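Local structure of protein yahD a copper inducible hydrolase (Lactococcus lactis subsp. lactis, 3OG9) at residues Leu19-Ser24 with Glu34-Ile39; Val152-Ala157 with Gly173-Ser178. The protein is a copper-inducible protein of the alpha/beta hydrolase fold that binds D-malate and probably acts as a hydrolase. All blocks are in the same frame, centred on the assembly; numbering follows the deposited sequence.

Contact 1. Residues Leu19-Ser24 with Glu34-Ile39; sequences LLLLHS and EIAEMI
L19 and L21 meet A36 where strand 19-22 packs against helix 33-39, the backbones coming nearest at L19 and A36 with CA atoms 7.6 Å apart, consistent with the small side chain of A36. Of the helix segment, A36 alone touches the strand, through its methyl. That methyl, A36 CB, sits across the ends of both leucines: L21 CD2 lies 3.5 Å from A36 CB, and L21 CD1 is at 3.7 Å from the same carbon, so both methyls of the L21 fork face it from the strand side. L19 uses one branch, its CD1 standing 3.9 Å from A36 CB. In both leucines CG is anti to the carbonyl carbon (chi1 -46° in each), and the two alternate residues point from one face of the strand in near-identical shape. Strand 19-22, helix 33-39 and strand 45-48 form a beta-alpha-beta crossover of the alpha/beta hydrolase fold, and the same leucines also touch I45 on the next strand and I107 on strand 105-109. Beyond the strand, H23 ND1 donates to S24 O at 2.8 Å, nearly straight at 170°, from above the carbonyl plane. H23 NE2 bonds to G50 N, and its ring stacks on Y60.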
loop_
_atom_site.group_PDB
_atom_site.type_symbol
_atom_site.label_atom_id
_atom_site.label_comp_id
_atom_site.label_asym_id
_atom_site.label_seq_id
_atom_site.Cartn_x
_atom_site.Cartn_y
_atom_site.Cartn_z
ATOM N N LEU A 19 -8.260 -6.588 5.813
ATOM C CA LEU A 19 -7.144 -5.662 5.610
ATOM C C LEU A 19 -6.008 -6.416 4.965
ATOM O O LEU A 19 -5.670 -7.512 5.420
ATOM C CB LEU A 19 -6.672 -5.103 6.967
ATOM C CG LEU A 19 -7.777 -4.630 7.913
ATOM C CD1 LEU A 19 -7.142 -4.242 9.220
ATOM C CD2 LEU A 19 -8.619 -3.472 7.307
ATOM N N LEU A 20 -5.413 -5.856 3.906
ATOM C CA LEU A 20 -4.156 -6.419 3.347
ATOM C C LEU A 20 -2.998 -5.512 3.773
ATOM O O LEU A 20 -2.981 -4.344 3.414
ATOM C CB LEU A 20 -4.199 -6.460 1.802
ATOM C CG LEU A 20 -2.902 -6.955 1.124
ATOM C CD1 LEU A 20 -2.706 -8.445 1.426
ATOM C CD2 LEU A 20 -2.846 -6.695 -0.421
ATOM N N LEU A 21 -2.037 -6.031 4.532
ATOM C CA LEU A 21 -0.938 -5.199 5.015
ATOM C C LEU A 21 0.313 -5.420 4.194
ATOM O O LEU A 21 0.678 -6.567 3.906
ATOM C CB LEU A 21 -0.615 -5.515 6.500
ATOM C CG LEU A 21 -1.792 -5.612 7.449
ATOM C CD1 LEU A 21 -1.251 -5.783 8.867
ATOM C CD2 LEU A 21 -2.802 -4.411 7.324
ATOM N N LEU A 22 0.973 -4.316 3.853
ATOM C CA LEU A 22 2.178 -4.364 3.053
ATOM C C LEU A 22 3.222 -3.516 3.743
ATOM O O LEU A 22 2.990 -2.344 4.024
ATOM C CB LEU A 22 1.888 -3.893 1.624
ATOM C CG LEU A 22 0.798 -4.699 0.900
ATOM C CD1 LEU A 22 0.363 -4.001 -0.351
ATOM C CD2 LEU A 22 1.321 -6.117 0.578
ATOM N N HIS A 23 4.353 -4.146 4.038
ATOM C CA HIS A 23 5.448 -3.545 4.847
ATOM C C HIS A 23 6.380 -2.601 4.077
ATOM O O HIS A 23 6.358 -2.567 2.841
ATOM C CB HIS A 23 6.278 -4.678 5.516
ATOM C CG HIS A 23 6.959 -5.601 4.540
ATOM N ND1 HIS A 23 8.080 -5.233 3.821
ATOM C CD2 HIS A 23 6.665 -6.863 4.148
ATOM C CE1 HIS A 23 8.449 -6.232 3.038
ATOM N NE2 HIS A 23 7.615 -7.236 3.226
ATOM N N SER A 24 7.186 -1.822 4.810
ATOM C CA SER A 24 8.183 -0.953 4.190
ATOM C C SER A 24 9.434 -1.752 3.868
ATOM O O SER A 24 9.542 -2.917 4.214
ATOM C CB SER A 24 8.581 0.179 5.164
ATOM O OG SER A 24 9.150 -0.415 6.332
ATOM N N GLU A 34 0.035 -4.558 14.600
ATOM C CA GLU A 34 -0.531 -3.739 15.678
ATOM C C GLU A 34 -1.061 -2.420 15.184
ATOM O O GLU A 34 -2.074 -1.936 15.692
ATOM C CB GLU A 34 0.491 -3.517 16.804
ATOM C CG GLU A 34 0.694 -4.780 17.638
ATOM C CD GLU A 34 1.620 -4.556 18.824
ATOM O OE1 GLU A 34 2.667 -3.902 18.654
ATOM O OE2 GLU A 34 1.286 -5.043 19.923
ATOM N N ILE A 35 -0.414 -1.849 14.166
ATOM C CA ILE A 35 -0.895 -0.616 13.561
ATOM C C ILE A 35 -2.295 -0.847 12.939
ATOM O O ILE A 35 -3.229 -0.047 13.150
ATOM C CB ILE A 35 0.127 -0.078 12.484
ATOM C CG1 ILE A 35 1.457 0.321 13.125
ATOM C CG2 ILE A 35 -0.401 1.134 11.696
ATOM C CD1 ILE A 35 1.337 1.378 14.073
ATOM N N ALA A 36 -2.421 -1.903 12.141
ATOM C CA ALA A 36 -3.729 -2.224 11.510
ATOM C C ALA A 36 -4.811 -2.453 12.561
ATOM O O ALA A 36 -5.942 -2.033 12.381
ATOM C CB ALA A 36 -3.624 -3.473 10.610
ATOM N N GLU A 37 -4.448 -3.133 13.648
ATOM C CA GLU A 37 -5.351 -3.343 14.765
ATOM C C GLU A 37 -5.858 -2.027 15.397
ATOM O O GLU A 37 -6.991 -1.985 15.862
ATOM C CB GLU A 37 -4.725 -4.276 15.806
ATOM C CG GLU A 37 -4.753 -5.741 15.361
ATOM C CD GLU A 37 -3.799 -6.662 16.132
ATOM O OE1 GLU A 37 -3.941 -7.902 15.966
ATOM O OE2 GLU A 37 -2.908 -6.191 16.893
ATOM N N MET A 38 -5.042 -0.976 15.381
ATOM C CA MET A 38 -5.482 0.358 15.843
ATOM C C MET A 38 -6.360 1.086 14.816
ATOM O O MET A 38 -7.331 1.761 15.181
ATOM C CB MET A 38 -4.283 1.246 16.232
ATOM C CG MET A 38 -3.572 0.812 17.504
ATOM S SD MET A 38 -2.474 2.055 18.252
ATOM C CE MET A 38 -3.689 3.255 18.802
ATOM N N ILE A 39 -6.026 0.940 13.538
ATOM C CA ILE A 39 -6.756 1.599 12.471
ATOM C C ILE A 39 -8.157 1.007 12.249
ATOM O O ILE A 39 -9.137 1.746 12.070
ATOM C CB ILE A 39 -5.949 1.543 11.171
ATOM C CG1 ILE A 39 -4.656 2.362 11.312
ATOM C CG2 ILE A 39 -6.785 2.041 9.946
ATOM C CD1 ILE A 39 -3.694 2.166 10.136
#

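Contact 2. Residues Val152-Ala157 with Gly173-Ser178; sequences VFLSYA and GDLEDS
L154 and L175 each turn CG anti to the carbonyl carbon (chi1 -56° and -68°), and with CD1 extended in both they reach toward each other tip to tip across the gap between strand 151-156 and helix 165-177. The methyls close to 3.8 Å, L154 CD1 against L175 CD1. The same L175 CD1 also approaches V152, whose CG1 lies 4.2 Å from it, so one helix methyl serves two alternate strand residues that point to the same side. The backbones stay well apart, with 8.6 Å between V152 CA and L175 CA, a spacing bridged by side chains alone.

Strand 151-156, helix 165-177 and strand 181-186 make up a beta-alpha-beta crossover at the edge of the alpha/beta hydrolase sheet, strand 181-186 being outermost. Around the contact, L154 also packs on F168 and K172 of the same helix, on I184 and on A132, while V152 touches L182. On the other face of the strand F153 meets W204, and S155 OG bonds to E197 and to H134 N.

On the helix, D174 OD1 is held by Q137 NE2. The side chain of L154 lies about 8 Å from that of N114, a malate-binding residue, and about 13 Å from the bound D-malate. No hydrogen bond or charge pair crosses, so the two segments meet through buried methyls alone, by van der Waals and hydrophobic contact without directional bonds.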
loop_
_atom_site.group_PDB
_atom_site.type_symbol
_atom_site.label_atom_id
_atom_site.label_comp_id
_atom_site.label_asym_id
_atom_site.label_seq_id
_atom_site.Cartn_x
_atom_site.Cartn_y
_atom_site.Cartn_z
ATOM N N VAL A 152 -9.448 6.946 -0.792
ATOM C CA VAL A 152 -8.043 6.605 -0.597
ATOM C C VAL A 152 -7.458 7.631 0.375
ATOM O O VAL A 152 -7.716 8.838 0.225
ATOM C CB VAL A 152 -7.255 6.653 -1.960
ATOM C CG1 VAL A 152 -5.724 6.595 -1.711
ATOM C CG2 VAL A 152 -7.675 5.463 -2.860
ATOM N N PHE A 153 -6.708 7.157 1.364
ATOM C CA PHE A 153 -6.012 8.025 2.353
ATOM C C PHE A 153 -4.509 7.995 2.052
ATOM O O PHE A 153 -3.959 6.896 1.855
ATOM C CB PHE A 153 -6.232 7.438 3.770
ATOM C CG PHE A 153 -5.516 8.209 4.889
ATOM C CD1 PHE A 153 -6.190 9.173 5.624
ATOM C CD2 PHE A 153 -4.198 7.923 5.211
ATOM C CE1 PHE A 153 -5.532 9.866 6.667
ATOM C CE2 PHE A 153 -3.512 8.608 6.252
ATOM C CZ PHE A 153 -4.186 9.595 6.957
ATOM N N LEU A 154 -3.869 9.177 1.978
ATOM C CA LEU A 154 -2.442 9.286 1.711
ATOM C C LEU A 154 -1.812 10.188 2.725
ATOM O O LEU A 154 -2.348 11.274 3.017
ATOM C CB LEU A 154 -2.159 9.916 0.329
ATOM C CG LEU A 154 -2.784 9.264 -0.894
ATOM C CD1 LEU A 154 -2.570 10.141 -2.147
ATOM C CD2 LEU A 154 -2.221 7.866 -1.142
ATOM N N SER A 155 -0.651 9.792 3.227
ATOM C CA SER A 155 0.138 10.756 4.033
ATOM C C SER A 155 1.354 11.218 3.241
ATOM O O SER A 155 1.840 10.492 2.378
ATOM C CB SER A 155 0.590 10.146 5.340
ATOM O OG SER A 155 1.560 9.140 5.123
ATOM N N TYR A 156 1.862 12.410 3.595
ATOM C CA TYR A 156 3.035 12.965 2.977
ATOM C C TYR A 156 3.722 13.832 4.044
ATOM O O TYR A 156 3.035 14.440 4.870
ATOM C CB TYR A 156 2.560 13.803 1.779
ATOM C CG TYR A 156 3.599 14.689 1.185
ATOM C CD1 TYR A 156 4.634 14.152 0.393
ATOM C CD2 TYR A 156 3.575 16.072 1.422
ATOM C CE1 TYR A 156 5.624 14.983 -0.145
ATOM C CE2 TYR A 156 4.547 16.905 0.873
ATOM C CZ TYR A 156 5.561 16.361 0.092
ATOM O OH TYR A 156 6.544 17.191 -0.435
ATOM N N ALA A 157 5.054 13.875 4.055
ATOM C CA ALA A 157 5.733 14.919 4.843
ATOM C C ALA A 157 6.574 15.802 3.915
ATOM O O ALA A 157 7.232 15.280 3.030
ATOM C CB ALA A 157 6.607 14.297 5.940
ATOM N N GLY A 173 -2.458 13.237 -8.554
ATOM C CA GLY A 173 -3.021 13.511 -9.890
ATOM C C GLY A 173 -3.476 12.244 -10.592
ATOM O O GLY A 173 -4.570 12.205 -11.154
ATOM N N ASP A 174 -2.647 11.193 -10.589
ATOM C CA ASP A 174 -3.068 9.919 -11.198
ATOM C C ASP A 174 -4.315 9.372 -10.528
ATOM O O ASP A 174 -5.237 8.939 -11.206
ATOM C CB ASP A 174 -1.957 8.856 -11.154
ATOM C CG ASP A 174 -0.811 9.152 -12.157
ATOM O OD1 ASP A 174 0.218 8.450 -12.101
ATOM O OD2 ASP A 174 -0.952 10.051 -13.009
ATOM N N LEU A 175 -4.354 9.387 -9.199
ATOM C CA LEU A 175 -5.571 8.938 -8.482
ATOM C C LEU A 175 -6.814 9.802 -8.767
ATOM O O LEU A 175 -7.911 9.279 -8.988
ATOM C CB LEU A 175 -5.311 8.893 -6.973
ATOM C CG LEU A 175 -4.313 7.785 -6.563
ATOM C CD1 LEU A 175 -3.748 8.070 -5.164
ATOM C CD2 LEU A 175 -4.932 6.413 -6.654
ATOM N N GLU A 176 -6.642 11.117 -8.748
ATOM C CA GLU A 176 -7.786 12.016 -8.997
ATOM C C GLU A 176 -8.254 11.962 -10.454
ATOM O O GLU A 176 -9.458 12.018 -10.733
ATOM C CB GLU A 176 -7.445 13.419 -8.549
ATOM C CG GLU A 176 -7.572 13.491 -7.043
ATOM C CD GLU A 176 -7.147 14.803 -6.445
ATOM O OE1 GLU A 176 -6.433 15.584 -7.140
ATOM O OE2 GLU A 176 -7.530 15.030 -5.262
ATOM N N ASP A 177 -7.304 11.842 -11.375
ATOM C CA ASP A 177 -7.663 11.602 -12.772
ATOM C C ASP A 177 -8.467 10.322 -12.995
ATOM O O ASP A 177 -9.264 10.255 -13.937
ATOM C CB ASP A 177 -6.425 11.592 -13.662
ATOM C CG ASP A 177 -5.768 12.973 -13.773
ATOM O OD1 ASP A 177 -6.300 13.998 -13.232
ATOM O OD2 ASP A 177 -4.696 13.024 -14.398
ATOM N N SER A 178 -8.259 9.323 -12.135
ATOM C CA SER A 178 -9.017 8.065 -12.191
ATOM C C SER A 178 -10.377 8.198 -11.505
ATOM O O SER A 178 -11.253 7.332 -11.643
ATOM C CB SER A 178 -8.216 6.918 -11.559
ATOM O OG SER A 178 -8.020 7.122 -10.173
#

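Contacts 1 and 2 are both buried and both seat a helix on the same central sheet, yet they share no strand or helix: 19-22 with 33-39 lies in an earlier crossover, 152-157 with 173-178 in the last one, beside the outermost strand 181-186. Their centres are 19 Å apart and their nearest atoms about 8 Å, without touching. Each uses two alternate strand residues against one helix residue, and neither has a polar bond across it. The difference is in the helix partner: with alanine in that place the nearest CA atoms are closer than with leucine, as the shorter side chain would allow.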